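Local structure of uncharacterized protein (Paraburkholderia phytofirmans, 5T11) at residues 24-29 and 37-42; 33-38 and 94-99. The protein is of uncertain function in detail but, as a periplasmic lipoprotein that assembles into dodecamers, probably helps guide Pel polysaccharide export across the outer membrane. The protein carries 1 engineered substitution. All blocks are in the same frame, centred on the assembly; numbering follows the deposited sequence.

Contact 1. Residues 24-29 and 37-42; sequences VSIANY and HSAESI
Ile-26 and Glu-40 are brought together by matching first torsions: in each, CG or CG1 stands anti to the carbonyl carbon and beside the backbone N (chi1 -64° for Ile-26, -73° for Glu-40). Beyond that point both chains run extended, and the two stems lie side by side and point opposite ways. The contact joins the first two elements of a beta-alpha-beta crossover, in which strand 21-28 leads through helix 35-49 to the parallel strand 55-57. Alongside each other, Ile-26 CG1 lies 3.6 Å from Glu-40 CG, and Ile-26 CD1 is 3.7 Å from the same methylene. The glutamate therefore acts as a hydrocarbon along its stem and as an acceptor at its tip. There OE2 takes a hydrogen bond from Ile-26 N at 2.8 Å, with an N-H...O angle of 154°, through the lone pair that faces away from OE1. The same oxygen sits 3.1 Å from Ser-25 CA, at a residue whose positive phi departs from the regular extended backbone. A long carboxylate suits this place because it spans from helix to strand and satisfies a main-chain N-H. Ala-39, the preceding residue, needs only a methyl: its CB meets Ile-26 CD1 at 4.2 Å, while the branched isoleucine packs between helix and sheet and also touches Val-96 of the neighbouring strand. The Glu-40 side chain also touches Ile-57, on the third element of the unit. The second carboxylate oxygen, OE1 of Glu-40, lies in the plane of the His-37 imidazole at its edge, 3.3 Å from CD2.

Contact 2. Residues 33-38 and 94-99; sequences PDAGHS and GAVEEW
Trp-99 meets Ala-35 with the CB end of its side chain and Ser-38 with the far end of its indole, joining the first turn of helix 35-49 to the far end of strand 90-99 on one face of the mixed sheet. Its CB begins the contact, 3.9 Å from Ala-35 CB. With CG anti to the backbone N (chi1 -169°), the indole starts beneath the same methyl: CG approaches Ala-35 CB to 3.7 Å, and CD1 and CD2 flank that point at almost equal range. The methyl stands over the five-membered ring, 3.8 Å from its centroid and 18° off the normal, a CH-pi contact. At the far end of the ring CZ2 reaches Ser-38 CB at 3.7 Å, and CH2 lies a little farther from the same carbon. Alanine suits the spot because a lone methyl lets the helix sit close over the flat aromatic surface. Beside the indole, Val-96 adds a second apolar contact, its CG2 lying 4.0 Å from Gly-36 CA and its CG1 4.3 Å from Ala-35 CB. A classic beta bulge of Glu-97 and Glu-98 opposite Gly-112 separates the two strand residues, and both Val-96 and Trp-99 point their CB toward the helix. Glu-98 points away, and its carboxylate is hydrogen-bonded by Tyr-101 and Ser-142 of a neighbouring subunit. On the helix side, His-37 ND1 donates to Asp-34 OD1 at 3.3 Å, within the imidazole plane. No hydrogen bond crosses between the two segments, which implies that they are held by dispersion and burial, with one methyl, Ala-35 CB, over the indole face.

Overall arrangement
Along the chain the segments come in the order 24-29, 33-38, 37-42 and 94-99, so the two contacts overlap on the helix, sharing His-37 and Ser-38. Their centres are about 5 Å apart. Both use the first turns of helix 35-49, and both set it on the same mixed sheet, since strands 21-28 and 90-99 are neighbours there. A probable hydrogen bond between Ala-27 O and Val-96 N (2.8 Å) ties the two strand segments directly. Contact 1 is local to the beta-alpha-beta unit, whereas contact 2 brings in a strand more than fifty residues later. Residues of both also touch a neighbouring subunit, placing this region beside an interface of the dodecamer.

Contact 1. Residues 24-29 and 37-42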
loop_
_atom_site.group_PDB
_atom_site.type_symbol
_atom_site.label_atom_id
_atom_site.label_comp_id
_atom_site.label_asym_id
_atom_site.label_seq_id
_atom_site.Cartn_x
_atom_site.Cartn_y
_atom_site.Cartn_z
ATOM N N VAL B 24 -10.829 -36.635 -20.252
ATOM C CA VAL B 24 -9.382 -36.473 -20.251
ATOM C C VAL B 24 -9.054 -34.983 -20.244
ATOM O O VAL B 24 -9.586 -34.226 -21.064
ATOM C CB VAL B 24 -8.754 -37.166 -21.474
ATOM C CG1 VAL B 24 -7.414 -36.557 -21.824
ATOM C CG2 VAL B 24 -8.622 -38.655 -21.229
ATOM N N SER B 25 -8.183 -34.582 -19.312
ATOM C CA SER B 25 -7.475 -33.303 -19.257
ATOM C C SER B 25 -8.148 -32.176 -20.021
ATOM O O SER B 25 -7.862 -31.942 -21.200
ATOM C CB SER B 25 -6.048 -33.460 -19.777
ATOM O OG SER B 25 -6.047 -33.686 -21.175
ATOM N N ILE B 26 -9.059 -31.486 -19.356
ATOM C CA ILE B 26 -9.612 -30.251 -19.882
ATOM C C ILE B 26 -8.656 -29.121 -19.524
ATOM O O ILE B 26 -8.392 -28.874 -18.343
ATOM C CB ILE B 26 -11.018 -30.008 -19.328
ATOM C CG1 ILE B 26 -11.937 -31.142 -19.839
ATOM C CG2 ILE B 26 -11.486 -28.592 -19.684
ATOM C CD1 ILE B 26 -13.388 -31.053 -19.408
ATOM N N ALA B 27 -8.111 -28.459 -20.544
ATOM C CA ALA B 27 -7.080 -27.450 -20.348
ATOM C C ALA B 27 -7.658 -26.216 -19.661
ATOM O O ALA B 27 -8.839 -25.882 -19.805
ATOM C CB ALA B 27 -6.448 -27.067 -21.691
ATOM N N ASN B 28 -6.825 -25.544 -18.879
ATOM C CA ASN B 28 -7.267 -24.368 -18.139
ATOM C C ASN B 28 -6.552 -23.159 -18.719
ATOM O O ASN B 28 -5.344 -22.975 -18.498
ATOM C CB ASN B 28 -7.008 -24.517 -16.635
ATOM C CG ASN B 28 -7.576 -23.335 -15.823
ATOM O OD1 ASN B 28 -8.257 -22.456 -16.369
ATOM N ND2 ASN B 28 -7.298 -23.318 -14.524
ATOM N N TYR B 29 -7.286 -22.346 -19.476
ATOM C CA TYR B 29 -6.720 -21.130 -20.041
ATOM C C TYR B 29 -7.113 -19.889 -19.255
ATOM O O TYR B 29 -6.920 -18.771 -19.735
ATOM C CB TYR B 29 -7.121 -20.995 -21.510
ATOM C CG TYR B 29 -6.582 -22.127 -22.362
ATOM C CD1 TYR B 29 -5.349 -22.712 -22.077
ATOM C CD2 TYR B 29 -7.313 -22.633 -23.440
ATOM C CE1 TYR B 29 -4.856 -23.760 -22.854
ATOM C CE2 TYR B 29 -6.821 -23.679 -24.215
ATOM C CZ TYR B 29 -5.600 -24.233 -23.910
ATOM O OH TYR B 29 -5.112 -25.257 -24.671
ATOM N N HIS B 37 -10.204 -28.764 -13.945
ATOM C CA HIS B 37 -10.601 -29.936 -13.158
ATOM C C HIS B 37 -12.060 -29.841 -12.731
ATOM O O HIS B 37 -12.773 -30.856 -12.702
ATOM C CB HIS B 37 -9.680 -30.092 -11.945
ATOM C CG HIS B 37 -8.263 -30.414 -12.312
ATOM N ND1 HIS B 37 -7.177 -29.771 -11.752
ATOM C CD2 HIS B 37 -7.756 -31.305 -13.197
ATOM C CE1 HIS B 37 -6.064 -30.254 -12.275
ATOM N NE2 HIS B 37 -6.387 -31.185 -13.156
ATOM N N SER B 38 -12.520 -28.629 -12.404
ATOM C CA SER B 38 -13.935 -28.430 -12.115
ATOM C C SER B 38 -14.780 -28.768 -13.324
ATOM O O SER B 38 -15.831 -29.404 -13.190
ATOM C CB SER B 38 -14.209 -26.985 -11.675
ATOM O OG SER B 38 -13.605 -26.759 -10.413
ATOM N N ALA B 39 -14.350 -28.334 -14.517
ATOM C CA ALA B 39 -15.118 -28.652 -15.722
ATOM C C ALA B 39 -15.130 -30.154 -15.983
ATOM O O ALA B 39 -16.135 -30.693 -16.463
ATOM C CB ALA B 39 -14.570 -27.908 -16.935
ATOM N N GLU B 40 -14.024 -30.846 -15.677
ATOM C CA GLU B 40 -13.984 -32.297 -15.863
ATOM C C GLU B 40 -15.016 -32.987 -14.978
ATOM O O GLU B 40 -15.749 -33.871 -15.436
ATOM C CB GLU B 40 -12.591 -32.843 -15.550
ATOM C CG GLU B 40 -11.522 -32.550 -16.569
ATOM C CD GLU B 40 -10.122 -32.725 -15.989
ATOM O OE1 GLU B 40 -10.026 -33.080 -14.793
ATOM O OE2 GLU B 40 -9.127 -32.505 -16.720
ATOM N N SER B 41 -15.073 -32.598 -13.698
ATOM C CA SER B 41 -16.013 -33.204 -12.757
ATOM C C SER B 41 -17.453 -32.916 -13.152
ATOM O O SER B 41 -18.301 -33.817 -13.155
ATOM C CB SER B 41 -15.751 -32.695 -11.336
ATOM O OG SER B 41 -14.487 -33.133 -10.889
ATOM N N ILE B 42 -17.757 -31.652 -13.452
ATOM C CA ILE B 42 -19.111 -31.318 -13.881
ATOM C C ILE B 42 -19.446 -32.071 -15.162
ATOM O O ILE B 42 -20.540 -32.635 -15.298
ATOM C CB ILE B 42 -19.269 -29.792 -14.054
ATOM C CG1 ILE B 42 -19.140 -29.084 -12.711
ATOM C CG2 ILE B 42 -20.641 -29.462 -14.682
ATOM C CD1 ILE B 42 -18.805 -27.559 -12.832
#

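Contact 2. Residues 33-38 and 94-99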
loop_
_atom_site.group_PDB
_atom_site.type_symbol
_atom_site.label_atom_id
_atom_site.label_comp_id
_atom_site.label_asym_id
_atom_site.label_seq_id
_atom_site.Cartn_x
_atom_site.Cartn_y
_atom_site.Cartn_z
ATOM N N PRO B 33 -7.525 -21.046 -10.588
ATOM C CA PRO B 33 -6.905 -22.363 -10.397
ATOM C C PRO B 33 -7.948 -23.469 -10.430
ATOM O O PRO B 33 -9.057 -23.313 -9.919
ATOM C CB PRO B 33 -6.248 -22.261 -9.012
ATOM C CG PRO B 33 -6.070 -20.756 -8.752
ATOM C CD PRO B 33 -7.249 -20.112 -9.477
ATOM N N ASP B 34 -7.585 -24.582 -11.070
ATOM C CA ASP B 34 -8.362 -25.827 -11.106
ATOM C C ASP B 34 -9.642 -25.728 -11.916
ATOM O O ASP B 34 -10.472 -26.643 -11.848
ATOM C CB ASP B 34 -8.726 -26.320 -9.696
ATOM C CG ASP B 34 -7.529 -26.793 -8.910
ATOM O OD1 ASP B 34 -6.663 -27.496 -9.480
ATOM O OD2 ASP B 34 -7.462 -26.476 -7.709
ATOM N N ALA B 35 -9.837 -24.660 -12.699
ATOM C CA ALA B 35 -11.085 -24.556 -13.452
ATOM C C ALA B 35 -11.241 -25.699 -14.451
ATOM O O ALA B 35 -12.369 -26.147 -14.714
ATOM C CB ALA B 35 -11.184 -23.197 -14.171
ATOM N N GLY B 36 -10.142 -26.190 -15.025
ATOM C CA GLY B 36 -10.266 -27.335 -15.917
ATOM C C GLY B 36 -10.694 -28.592 -15.172
ATOM O O GLY B 36 -11.463 -29.409 -15.690
ATOM N N HIS B 37 -10.204 -28.764 -13.945
ATOM C CA HIS B 37 -10.601 -29.936 -13.158
ATOM C C HIS B 37 -12.060 -29.841 -12.731
ATOM O O HIS B 37 -12.773 -30.856 -12.702
ATOM C CB HIS B 37 -9.680 -30.092 -11.945
ATOM C CG HIS B 37 -8.263 -30.414 -12.312
ATOM N ND1 HIS B 37 -7.177 -29.771 -11.752
ATOM C CD2 HIS B 37 -7.756 -31.305 -13.197
ATOM C CE1 HIS B 37 -6.064 -30.254 -12.275
ATOM N NE2 HIS B 37 -6.387 -31.185 -13.156
ATOM N N SER B 38 -12.520 -28.629 -12.404
ATOM C CA SER B 38 -13.935 -28.430 -12.115
ATOM C C SER B 38 -14.780 -28.768 -13.324
ATOM O O SER B 38 -15.831 -29.404 -13.190
ATOM C CB SER B 38 -14.209 -26.985 -11.675
ATOM O OG SER B 38 -13.605 -26.759 -10.413
ATOM N N GLY B 94 -11.225 -31.027 -23.960
ATOM C CA GLY B 94 -11.636 -29.664 -24.246
ATOM C C GLY B 94 -10.755 -28.669 -23.511
ATOM O O GLY B 94 -9.632 -28.987 -23.120
ATOM N N ALA B 95 -11.296 -27.462 -23.338
ATOM C CA ALA B 95 -10.568 -26.379 -22.691
ATOM C C ALA B 95 -11.541 -25.373 -22.090
ATOM O O ALA B 95 -12.655 -25.171 -22.595
ATOM C CB ALA B 95 -9.633 -25.664 -23.672
ATOM N N VAL B 96 -11.092 -24.728 -21.017
ATOM C CA VAL B 96 -11.823 -23.637 -20.386
ATOM C C VAL B 96 -11.169 -22.322 -20.812
ATOM O O VAL B 96 -9.992 -22.074 -20.516
ATOM C CB VAL B 96 -11.849 -23.799 -18.859
ATOM C CG1 VAL B 96 -12.612 -22.659 -18.208
ATOM C CG2 VAL B 96 -12.481 -25.174 -18.488
ATOM N N GLU B 97 -11.922 -21.495 -21.543
ATOM C CA GLU B 97 -11.449 -20.189 -21.997
ATOM C C GLU B 97 -11.762 -19.074 -21.015
ATOM O O GLU B 97 -11.098 -18.028 -21.044
ATOM C CB GLU B 97 -12.068 -19.835 -23.365
ATOM C CG GLU B 97 -11.566 -20.710 -24.529
ATOM C CD GLU B 97 -12.283 -22.051 -24.616
ATOM O OE1 GLU B 97 -13.484 -22.108 -24.255
ATOM O OE2 GLU B 97 -11.647 -23.052 -25.031
ATOM N N GLU B 98 -12.752 -19.265 -20.147
ATOM C CA GLU B 98 -13.121 -18.236 -19.185
ATOM C C GLU B 98 -13.919 -18.889 -18.071
ATOM O O GLU B 98 -14.749 -19.772 -18.321
ATOM C CB GLU B 98 -13.936 -17.118 -19.852
ATOM C CG GLU B 98 -14.405 -16.041 -18.899
ATOM C CD GLU B 98 -14.742 -14.718 -19.609
ATOM O OE1 GLU B 98 -15.449 -14.751 -20.651
ATOM O OE2 GLU B 98 -14.298 -13.642 -19.114
ATOM N N TRP B 99 -13.668 -18.447 -16.849
ATOM C CA TRP B 99 -14.257 -19.049 -15.662
ATOM C C TRP B 99 -13.961 -18.144 -14.475
ATOM O O TRP B 99 -13.044 -18.423 -13.692
ATOM C CB TRP B 99 -13.672 -20.445 -15.452
ATOM C CG TRP B 99 -14.328 -21.358 -14.424
ATOM C CD1 TRP B 99 -14.295 -21.232 -13.060
ATOM C CD2 TRP B 99 -15.028 -22.593 -14.694
ATOM N NE1 TRP B 99 -14.954 -22.290 -12.468
ATOM C CE2 TRP B 99 -15.421 -23.133 -13.446
ATOM C CE3 TRP B 99 -15.388 -23.270 -15.869
ATOM C CZ2 TRP B 99 -16.144 -24.335 -13.338
ATOM C CZ3 TRP B 99 -16.104 -24.463 -15.761
ATOM C CH2 TRP B 99 -16.467 -24.983 -14.497
#